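Local coordinates for protein aminotransferase AspB (Helicobacter pylori 26695, PDB 3EZS) that probably acts as a pyridoxal 5'-phosphate-dependent aminotransferase that moves amino groups between amino acids and keto acids, at residues E79-E82 and N83-I86; S91-V94 and L95-P99; I111-P114 and N115-Q119; I268-A271 and S272-A275. All coordinates share one frame; numbering follows the deposited sequence. Where two conformers were deposited one is given.

How the contacts relate
Following the chain, contact 1 (79-86) closes a turn after helix 62-76 and leads into strand 85-88, an outermost strand of the seven-stranded mixed sheet. Contact 2 (91-99) comes next, at the start of helix 92-102 on a bound phosphate. Contact 3 (111-119) lies where strand 110-115 of the same sheet runs out into the loop before helix 120-127. Contact 4 (268-275) is one stretch of helix 266-277, centred about 31 Å from contact 3. Each is local and all stand in series, so none nests or crosses. Only contacts 2 and 3 touch, through Arg92 and Leu95 against Tyr118 and Pro99 against Ile111.

Contact 1 (E79-E82 and N83-I86); sequences ELKE and NELI
Lys81 and Glu84 grip each other twice. The backbone N of Glu84 donates to Lys81 O at 3.0 Å, while in return the carboxylate of Glu84 takes the backbone N-H of Lys81, OE1 to N 3.1 Å, in a nearly straight bond (168°) that meets OE1 from above the carboxylate plane. With its CG beside its own backbone N (chi1 -74°) and the chain extended beyond, Glu84 turns back along the turn and, in the conformer given, runs alongside Lys81, pointing the same way. The methylenes of Lys81 lie along the carboxylate, CB coming within 3.5 Å of Glu84 OE1. A water 2.8 Å from Glu84 OE1 also donates to Glu79 O, which gives the oxygen a second bond; its link to Lys81 NZ is doubtful, since that side chain was modelled in two conformers. A second water bridges the carbonyls, 2.6 Å from Glu82 O and 2.8 Å from Leu85 O. The backbone angles of Glu82 and Asn83 are those of a type I beta turn. It reverses the chain between helix 62-76 and strand 85-88, an outermost strand of the seven-stranded sheet of the large domain in this fold type I family, which runs antiparallel to strand 241-245. Beyond the turn, the apolar side is formed by Leu80 and Leu85, whose side chains cross at about a right angle with CD1 against CD1 at 3.8 Å. Leu80 continues onto Phe72 and Phe220, and Leu85 onto Phe242, while Asn83 and Glu84 lean on Ser247 at the start of helix 247-257.

Contact 2 (S91-V94 and L95-P99); sequences SREV and LFNFP. With PO4 (phosphate ion), chain C.
Glu93 and Asn97 are neighbours one turn apart near the N-terminal end of helix 92-102, where Ser91 and Arg92 bind a phosphate ion, probably from the crystallisation liquor, in a place consistent with the site of the cofactor phosphate in fold type I aminotransferases. Among backbone bonds, Leu95 N to Ser91 O (2.9 Å), Asn97 N to Glu93 O and Phe98 N to Val94 O carry the helix on. Pro99 has no N-H to give, and the helix kinks there. Among side-chain bonds, Asn97 ND2 donates to Glu93 OE1 at 3.0 Å, meeting it nearly along its C-O axis, with carboxylate and amide planes 47° apart. Both groups have stronger partners outside: Glu93 OE2 pairs with Arg257 and the amide oxygen of Asn97 with Tyr253 OH, which would help fix their rotation. Apolar packing is thinner, with Val94 CG1 at 4.3 Å from Phe98 CB, while Leu95 and Val94 both lie on Ile226. At the anion, Arg92 N reaches phosphate O2 at 3.3 Å, and Ser228, Ser230 and Arg239 complete the site. With chi1 at 64° Ser91 OG sits between its backbone N and carbonyl carbon, and N and OG both donate to phosphate O1, each at 2.9 Å.

Contact 3 (I111-P114 and N115-Q119); sequences IAYP and NPFYQ
Phe117 and Tyr113 form a T-shaped pair across the turn that follows strand 110-115, where the chain leaves the sheet of the large domain for helix 120-127 and the peptide bond before Pro116 is cis. Starting at the backbone of Phe117, CB lies 3.3 Å from the carbonyl oxygen of Pro114. Its chi1 of 55° sets CG between the backbone N and the carbonyl carbon, which brings the ring back over the turn. CD1 then comes within 3.2 Å of Pro114 O, an oblique approach, and Asn115 CA sits in the ring plane at the edge. Farther out, one face of the ring receives the edge of Tyr113: CE2 of Tyr113 stands 3.8 Å above the plane, over the centre, with the two planes at 79° and the ring centroids 5.1 Å apart. Because CE2 is central, the ring atoms out to CZ of Phe117 are all about equally distant from it. Tyr113 is itself fixed at its far end, where its OH is hydrogen-bonded to Ser132 OG on strand 131-136, and its side chain touches Tyr121 and Glu122; Glu122 also meets Phe117. Asn115 points its amide elsewhere, ND2 donating to Arg342 O. The backbone carbonyl oxygen of Phe117 accepts Gln119 NE2 at 2.6 Å, the oxygen lying near the plane of that amide, while Gln119 OE1 is held by Arg342 NH1.

Contact 4 (I268-A271 and S272-A275); sequences IQKA and SEAA
Ile268 and Ser272 meet on the tightly packed side. The carbonyl oxygen of Ile268 accepts Ser272 N at 2.9 Å, and Ser272 OG lies 3.1 Å from the same oxygen; with chi1 at -67° OG stands beside its own backbone N, but whether its proton goes to this oxygen is not settled. Ser272 also touches Leu64 and Ser240, while Ala271 and Ala275 lie against helix 39-46 on Leu45 and Ile41, and Ile268 also packs on Ile268 of the second subunit. These residues belong to helix 266-277, and its regular i to i+4 bonds run through here, Glu273 N to Gln269 O (2.8 Å) and Ala274 N to Lys270 O (2.9 Å) among them. The looser, partly exposed side carries one salt bridge along the helix. The chain of Lys270, bent at chi2 (-63°), turns alongside Glu273 in the same direction, and NZ meets OE1 on the syn side at 2.8 Å, 17° from the carboxylate plane. The lysine methylenes pass near too, CD at 3.5 Å from Glu273 OE1. That oxygen has a second donor in Ser63 OG, at the start of helix 62-76.

Contact 1 (E79-E82 and N83-I86)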
loop_
_atom_site.group_PDB
_atom_site.type_symbol
_atom_site.label_atom_id
_atom_site.label_comp_id
_atom_site.label_asym_id
_atom_site.label_seq_id
_atom_site.Cartn_x
_atom_site.Cartn_y
_atom_site.Cartn_z
ATOM N N GLU A 79 -22.131 -10.668 -14.095
ATOM C CA GLU A 79 -22.093 -11.218 -12.752
ATOM C C GLU A 79 -20.751 -11.863 -12.568
ATOM O O GLU A 79 -20.515 -12.976 -13.025
ATOM C CB GLU A 79 -23.227 -12.217 -12.552
ATOM C CG GLU A 79 -23.419 -12.639 -11.109
ATOM C CD GLU A 79 -24.860 -13.056 -10.801
ATOM O OE1 GLU A 79 -25.572 -13.534 -11.717
ATOM O OE2 GLU A 79 -25.279 -12.886 -9.632
ATOM N N LEU A 80 -19.852 -11.142 -11.921
ATOM C CA LEU A 80 -18.528 -11.644 -11.664
ATOM C C LEU A 80 -18.569 -12.721 -10.601
ATOM O O LEU A 80 -19.290 -12.609 -9.605
ATOM C CB LEU A 80 -17.600 -10.527 -11.215
ATOM C CG LEU A 80 -17.252 -9.447 -12.249
ATOM C CD1 LEU A 80 -16.564 -8.299 -11.540
ATOM C CD2 LEU A 80 -16.389 -9.999 -13.426
ATOM N N LYS A 81 -17.787 -13.776 -10.837
ATOM C CA LYS A 81 -17.644 -14.871 -9.903
ATOM C C LYS A 81 -16.724 -14.406 -8.766
ATOM O O LYS A 81 -16.010 -13.412 -8.905
ATOM C CB LYS A 81 -17.100 -16.104 -10.631
ATOM C CG LYS A 81 -18.081 -16.598 -11.698
ATOM C CD LYS A 81 -17.526 -17.665 -12.600
ATOM C CE LYS A 81 -18.564 -18.068 -13.646
ATOM N NZ LYS A 81 -18.822 -17.004 -14.654
ATOM N N GLU A 82 -16.750 -15.119 -7.651
ATOM C CA GLU A 82 -15.968 -14.744 -6.485
ATOM C C GLU A 82 -14.462 -14.647 -6.679
ATOM O O GLU A 82 -13.830 -13.836 -6.028
ATOM C CB GLU A 82 -16.307 -15.668 -5.304
ATOM C CG GLU A 82 -17.767 -15.506 -4.810
ATOM C CD GLU A 82 -18.121 -16.432 -3.643
ATOM O OE1 GLU A 82 -17.246 -17.198 -3.168
ATOM O OE2 GLU A 82 -19.294 -16.406 -3.214
ATOM N N ASN A 83 -13.896 -15.471 -7.556
ATOM C CA ASN A 83 -12.458 -15.422 -7.833
ATOM C C ASN A 83 -12.124 -14.513 -9.041
ATOM O O ASN A 83 -10.978 -14.489 -9.514
ATOM C CB ASN A 83 -11.860 -16.845 -7.976
ATOM C CG ASN A 83 -12.541 -17.684 -9.060
ATOM O OD1 ASN A 83 -13.540 -17.274 -9.650
ATOM N ND2 ASN A 83 -12.002 -18.873 -9.314
ATOM N N GLU A 84 -13.110 -13.744 -9.508
ATOM C CA GLU A 84 -12.931 -12.830 -10.644
ATOM C C GLU A 84 -12.852 -11.343 -10.255
ATOM O O GLU A 84 -12.885 -10.468 -11.119
ATOM C CB GLU A 84 -14.022 -13.074 -11.699
ATOM C CG GLU A 84 -13.757 -14.347 -12.462
ATOM C CD GLU A 84 -14.849 -14.754 -13.413
ATOM O OE1 GLU A 84 -15.966 -14.197 -13.332
ATOM O OE2 GLU A 84 -14.573 -15.673 -14.224
ATOM N N LEU A 85 -12.733 -11.059 -8.964
ATOM C CA LEU A 85 -12.602 -9.675 -8.500
ATOM C C LEU A 85 -11.763 -9.647 -7.240
ATOM O O LEU A 85 -11.987 -10.442 -6.326
ATOM C CB LEU A 85 -13.966 -9.050 -8.272
ATOM C CG LEU A 85 -13.973 -7.604 -7.760
ATOM C CD1 LEU A 85 -15.157 -6.832 -8.339
ATOM C CD2 LEU A 85 -13.958 -7.536 -6.233
ATOM N N ILE A 86 -10.752 -8.785 -7.233
ATOM C CA ILE A 86 -9.901 -8.575 -6.062
ATOM C C ILE A 86 -10.057 -7.122 -5.610
ATOM O O ILE A 86 -10.012 -6.223 -6.444
ATOM C CB ILE A 86 -8.402 -8.917 -6.349
ATOM C CG1 ILE A 86 -8.187 -10.445 -6.367
ATOM C CG2 ILE A 86 -7.466 -8.311 -5.284
ATOM C CD1 ILE A 86 -6.744 -10.871 -6.508
HETATM O O HOH W 1 -18.376 -14.064 -14.800
HETATM O O HOH W 2 -14.444 -11.371 -5.336
#

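Contact 2 (S91-V94 and L95-P99)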
loop_
_atom_site.group_PDB
_atom_site.type_symbol
_atom_site.label_atom_id
_atom_site.label_comp_id
_atom_site.label_asym_id
_atom_site.label_seq_id
_atom_site.Cartn_x
_atom_site.Cartn_y
_atom_site.Cartn_z
ATOM N N SER A 91 -6.756 2.551 -7.207
ATOM C CA SER A 91 -6.224 2.002 -8.458
ATOM C C SER A 91 -4.714 2.244 -8.653
ATOM O O SER A 91 -4.042 1.494 -9.367
ATOM C CB SER A 91 -7.001 2.578 -9.653
ATOM O OG SER A 91 -6.816 3.982 -9.758
ATOM N N ARG A 92 -4.186 3.285 -8.025
ATOM C CA ARG A 92 -2.798 3.672 -8.253
ATOM C C ARG A 92 -1.809 2.537 -7.997
ATOM O O ARG A 92 -0.937 2.250 -8.809
ATOM C CB ARG A 92 -2.422 4.876 -7.382
ATOM C CG ARG A 92 -1.091 5.468 -7.767
ATOM C CD ARG A 92 -0.604 6.529 -6.815
ATOM N NE ARG A 92 0.662 7.061 -7.313
ATOM C CZ ARG A 92 0.785 8.044 -8.209
ATOM N NH1 ARG A 92 -0.290 8.651 -8.717
ATOM N NH2 ARG A 92 2.003 8.435 -8.603
ATOM N N GLU A 93 -1.935 1.924 -6.840
ATOM C CA GLU A 93 -1.045 0.834 -6.469
ATOM C C GLU A 93 -1.167 -0.384 -7.380
ATOM O O GLU A 93 -0.164 -0.998 -7.715
ATOM C CB GLU A 93 -1.293 0.464 -5.007
ATOM C CG GLU A 93 -2.721 -0.000 -4.643
ATOM C CD GLU A 93 -2.871 -1.506 -4.517
ATOM O OE1 GLU A 93 -2.038 -2.263 -5.038
ATOM O OE2 GLU A 93 -3.836 -1.931 -3.866
ATOM N N VAL A 94 -2.396 -0.703 -7.797
ATOM C CA VAL A 94 -2.642 -1.851 -8.658
ATOM C C VAL A 94 -1.972 -1.611 -10.004
ATOM O O VAL A 94 -1.321 -2.516 -10.526
ATOM C CB VAL A 94 -4.152 -2.130 -8.941
ATOM C CG1 VAL A 94 -4.305 -3.505 -9.603
ATOM C CG2 VAL A 94 -5.004 -2.041 -7.693
ATOM N N LEU A 95 -2.147 -0.407 -10.562
ATOM C CA LEU A 95 -1.542 -0.030 -11.859
ATOM C C LEU A 95 -0.019 -0.058 -11.788
ATOM O O LEU A 95 0.670 -0.350 -12.774
ATOM C CB LEU A 95 -2.010 1.377 -12.307
ATOM C CG LEU A 95 -3.473 1.575 -12.747
ATOM C CD1 LEU A 95 -3.879 3.076 -12.807
ATOM C CD2 LEU A 95 -3.680 0.883 -14.095
ATOM N N PHE A 96 0.518 0.223 -10.606
ATOM C CA PHE A 96 1.949 0.222 -10.443
ATOM C C PHE A 96 2.526 -1.173 -10.247
ATOM O O PHE A 96 3.555 -1.504 -10.839
ATOM C CB PHE A 96 2.379 1.098 -9.268
ATOM C CG PHE A 96 3.875 1.104 -9.066
ATOM C CD1 PHE A 96 4.691 1.803 -9.937
ATOM C CD2 PHE A 96 4.463 0.357 -8.067
ATOM C CE1 PHE A 96 6.056 1.796 -9.790
ATOM C CE2 PHE A 96 5.829 0.346 -7.918
ATOM C CZ PHE A 96 6.627 1.070 -8.782
ATOM N N ASN A 97 1.892 -1.985 -9.403
ATOM C CA ASN A 97 2.475 -3.296 -9.071
ATOM C C ASN A 97 1.973 -4.481 -9.853
ATOM O O ASN A 97 2.647 -5.510 -9.874
ATOM C CB ASN A 97 2.439 -3.577 -7.543
ATOM C CG ASN A 97 1.041 -3.827 -7.015
ATOM O OD1 ASN A 97 0.309 -4.643 -7.556
ATOM N ND2 ASN A 97 0.666 -3.120 -5.944
ATOM N N PHE A 98 0.824 -4.388 -10.500
ATOM C CA PHE A 98 0.332 -5.562 -11.229
ATOM C C PHE A 98 1.323 -5.992 -12.329
ATOM O O PHE A 98 1.608 -7.174 -12.470
ATOM C CB PHE A 98 -1.084 -5.367 -11.797
ATOM C CG PHE A 98 -1.683 -6.635 -12.361
ATOM C CD1 PHE A 98 -2.239 -7.589 -11.510
ATOM C CD2 PHE A 98 -1.686 -6.883 -13.728
ATOM C CE1 PHE A 98 -2.778 -8.751 -12.003
ATOM C CE2 PHE A 98 -2.225 -8.074 -14.231
ATOM C CZ PHE A 98 -2.771 -8.999 -13.368
ATOM N N PRO A 99 1.847 -5.032 -13.110
ATOM C CA PRO A 99 2.824 -5.461 -14.132
ATOM C C PRO A 99 4.067 -6.178 -13.568
ATOM O O PRO A 99 4.533 -7.124 -14.194
ATOM C CB PRO A 99 3.206 -4.148 -14.821
ATOM C CG PRO A 99 2.005 -3.201 -14.547
ATOM C CD PRO A 99 1.594 -3.579 -13.157
HETATM P P PO4 C . -7.041 6.319 -7.275
HETATM O O1 PO4 C . -8.011 5.174 -7.367
HETATM O O2 PO4 C . -5.737 5.863 -6.715
HETATM O O3 PO4 C . -7.586 7.355 -6.357
HETATM O O4 PO4 C . -6.786 6.832 -8.661
#

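Contact 3 (I111-P114 and N115-Q119)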
loop_
_atom_site.group_PDB
_atom_site.type_symbol
_atom_site.label_atom_id
_atom_site.label_comp_id
_atom_site.label_asym_id
_atom_site.label_seq_id
_atom_site.Cartn_x
_atom_site.Cartn_y
_atom_site.Cartn_z
ATOM N N ILE A 111 6.047 -3.457 -22.473
ATOM C CA ILE A 111 4.733 -2.987 -22.105
ATOM C C ILE A 111 4.287 -1.914 -23.102
ATOM O O ILE A 111 5.100 -1.098 -23.542
ATOM C CB ILE A 111 4.740 -2.424 -20.674
ATOM C CG1 ILE A 111 5.172 -3.506 -19.674
ATOM C CG2 ILE A 111 3.366 -1.875 -20.297
ATOM C CD1 ILE A 111 5.275 -2.973 -18.213
ATOM N N ALA A 112 3.008 -1.937 -23.479
ATOM C CA ALA A 112 2.457 -0.920 -24.387
ATOM C C ALA A 112 1.429 -0.098 -23.640
ATOM O O ALA A 112 0.674 -0.630 -22.835
ATOM C CB ALA A 112 1.829 -1.549 -25.626
ATOM N N TYR A 113 1.445 1.209 -23.869
ATOM C CA TYR A 113 0.436 2.109 -23.295
ATOM C C TYR A 113 0.322 3.359 -24.166
ATOM O O TYR A 113 1.241 3.661 -24.929
ATOM C CB TYR A 113 0.709 2.436 -21.813
ATOM C CG TYR A 113 2.116 2.892 -21.469
ATOM C CD1 TYR A 113 3.115 1.965 -21.192
ATOM C CD2 TYR A 113 2.436 4.242 -21.366
ATOM C CE1 TYR A 113 4.398 2.375 -20.857
ATOM C CE2 TYR A 113 3.716 4.657 -21.031
ATOM C CZ TYR A 113 4.693 3.720 -20.782
ATOM O OH TYR A 113 5.971 4.121 -20.449
ATOM N N PRO A 114 -0.803 4.098 -24.059
ATOM C CA PRO A 114 -0.930 5.268 -24.937
ATOM C C PRO A 114 -0.025 6.451 -24.561
ATOM O O PRO A 114 0.612 6.452 -23.497
ATOM C CB PRO A 114 -2.417 5.654 -24.823
ATOM C CG PRO A 114 -3.070 4.568 -24.012
ATOM C CD PRO A 114 -1.989 3.943 -23.194
ATOM N N ASN A 115 0.037 7.425 -25.467
ATOM C CA ASN A 115 0.820 8.651 -25.290
ATOM C C ASN A 115 -0.061 9.796 -25.833
ATOM O O ASN A 115 -0.376 9.826 -27.017
ATOM C CB ASN A 115 2.166 8.502 -26.019
ATOM C CG ASN A 115 3.065 9.722 -25.898
ATOM O OD1 ASN A 115 2.909 10.553 -24.996
ATOM N ND2 ASN A 115 4.043 9.824 -26.816
ATOM N N PRO A 116 -0.451 10.752 -24.984
ATOM C CA PRO A 116 -0.124 10.983 -23.572
ATOM C C PRO A 116 -0.757 9.997 -22.599
ATOM O O PRO A 116 -1.648 9.223 -22.986
ATOM C CB PRO A 116 -0.573 12.433 -23.323
ATOM C CG PRO A 116 -1.556 12.743 -24.396
ATOM C CD PRO A 116 -1.396 11.748 -25.513
ATOM N N PHE A 117 -0.275 10.023 -21.352
ATOM C CA PHE A 117 -0.686 9.076 -20.335
ATOM C C PHE A 117 -0.527 9.542 -18.886
ATOM O O PHE A 117 0.251 10.432 -18.594
ATOM C CB PHE A 117 0.156 7.802 -20.490
ATOM C CG PHE A 117 1.657 8.057 -20.451
ATOM C CD1 PHE A 117 2.355 8.368 -21.608
ATOM C CD2 PHE A 117 2.366 7.992 -19.251
ATOM C CE1 PHE A 117 3.724 8.618 -21.576
ATOM C CE2 PHE A 117 3.732 8.231 -19.217
ATOM C CZ PHE A 117 4.411 8.548 -20.376
ATOM N N TYR A 118 -1.298 8.904 -18.007
ATOM C CA TYR A 118 -1.194 9.029 -16.554
ATOM C C TYR A 118 0.154 8.403 -16.271
ATOM O O TYR A 118 0.372 7.235 -16.580
ATOM C CB TYR A 118 -2.339 8.238 -15.930
ATOM C CG TYR A 118 -2.386 8.097 -14.410
ATOM C CD1 TYR A 118 -2.110 9.161 -13.564
ATOM C CD2 TYR A 118 -2.812 6.900 -13.833
ATOM C CE1 TYR A 118 -2.190 9.012 -12.166
ATOM C CE2 TYR A 118 -2.911 6.748 -12.449
ATOM C CZ TYR A 118 -2.593 7.801 -11.622
ATOM O OH TYR A 118 -2.700 7.618 -10.266
ATOM N N GLN A 119 1.048 9.196 -15.683
ATOM C CA GLN A 119 2.453 8.842 -15.518
ATOM C C GLN A 119 2.774 7.557 -14.753
ATOM O O GLN A 119 3.892 7.048 -14.870
ATOM C CB GLN A 119 3.223 10.007 -14.880
ATOM C CG GLN A 119 3.104 11.422 -15.595
ATOM C CD GLN A 119 3.584 11.483 -17.059
ATOM O OE1 GLN A 119 4.694 11.961 -17.343
ATOM N NE2 GLN A 119 2.750 11.017 -17.981
#

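Contact 4 (I268-A271 and S272-A275)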
loop_
_atom_site.group_PDB
_atom_site.type_symbol
_atom_site.label_atom_id
_atom_site.label_comp_id
_atom_site.label_asym_id
_atom_site.label_seq_id
_atom_site.Cartn_x
_atom_site.Cartn_y
_atom_site.Cartn_z
ATOM N N ILE A 268 -12.959 1.940 7.477
ATOM C CA ILE A 268 -12.833 2.551 6.156
ATOM C C ILE A 268 -13.511 1.670 5.104
ATOM O O ILE A 268 -14.185 2.173 4.191
ATOM C CB ILE A 268 -11.349 2.779 5.754
ATOM C CG1 ILE A 268 -10.722 3.939 6.562
ATOM C CG2 ILE A 268 -11.223 3.039 4.238
ATOM C CD1 ILE A 268 -11.265 5.380 6.268
ATOM N N GLN A 269 -13.332 0.357 5.241
ATOM C CA GLN A 269 -13.951 -0.614 4.349
ATOM C C GLN A 269 -15.482 -0.599 4.464
ATOM O O GLN A 269 -16.160 -0.804 3.461
ATOM C CB GLN A 269 -13.443 -2.009 4.642
ATOM C CG GLN A 269 -11.911 -2.200 4.543
ATOM C CD GLN A 269 -11.519 -3.657 4.597
ATOM O OE1 GLN A 269 -12.193 -4.491 3.993
ATOM N NE2 GLN A 269 -10.422 -3.977 5.302
ATOM N N LYS A 270 -16.037 -0.378 5.664
ATOM C CA LYS A 270 -17.513 -0.261 5.799
ATOM C C LYS A 270 -18.038 0.946 5.041
ATOM O O LYS A 270 -19.076 0.854 4.374
ATOM C CB LYS A 270 -18.006 -0.162 7.265
ATOM C CG LYS A 270 -18.385 -1.470 7.914
ATOM C CD LYS A 270 -19.582 -2.174 7.230
ATOM C CE LYS A 270 -19.709 -3.636 7.692
ATOM N NZ LYS A 270 -20.421 -4.499 6.689
ATOM N N ALA A 271 -17.354 2.090 5.187
ATOM C CA ALA A 271 -17.734 3.311 4.452
ATOM C C ALA A 271 -17.583 3.102 2.925
ATOM O O ALA A 271 -18.413 3.582 2.127
ATOM C CB ALA A 271 -16.923 4.529 4.936
ATOM N N SER A 272 -16.536 2.385 2.521
ATOM C CA SER A 272 -16.345 2.040 1.103
ATOM C C SER A 272 -17.495 1.174 0.640
ATOM O O SER A 272 -18.020 1.373 -0.443
ATOM C CB SER A 272 -15.067 1.248 0.890
ATOM O OG SER A 272 -13.949 2.055 1.150
ATOM N N GLU A 273 -17.886 0.216 1.472
ATOM C CA GLU A 273 -18.992 -0.688 1.139
ATOM C C GLU A 273 -20.306 0.082 0.958
ATOM O O GLU A 273 -21.058 -0.190 0.029
ATOM C CB GLU A 273 -19.155 -1.728 2.238
ATOM C CG GLU A 273 -20.241 -2.754 1.971
ATOM C CD GLU A 273 -20.545 -3.602 3.187
ATOM O OE1 GLU A 273 -19.689 -3.686 4.084
ATOM O OE2 GLU A 273 -21.645 -4.193 3.238
ATOM N N ALA A 274 -20.581 1.025 1.860
ATOM C CA ALA A 274 -21.785 1.836 1.761
ATOM C C ALA A 274 -21.771 2.610 0.437
ATOM O O ALA A 274 -22.791 2.687 -0.236
ATOM C CB ALA A 274 -21.909 2.780 2.973
ATOM N N ALA A 275 -20.607 3.140 0.050
ATOM C CA ALA A 275 -20.447 3.876 -1.217
ATOM C C ALA A 275 -20.721 2.996 -2.429
ATOM O O ALA A 275 -21.480 3.382 -3.319
ATOM C CB ALA A 275 -19.027 4.520 -1.324
#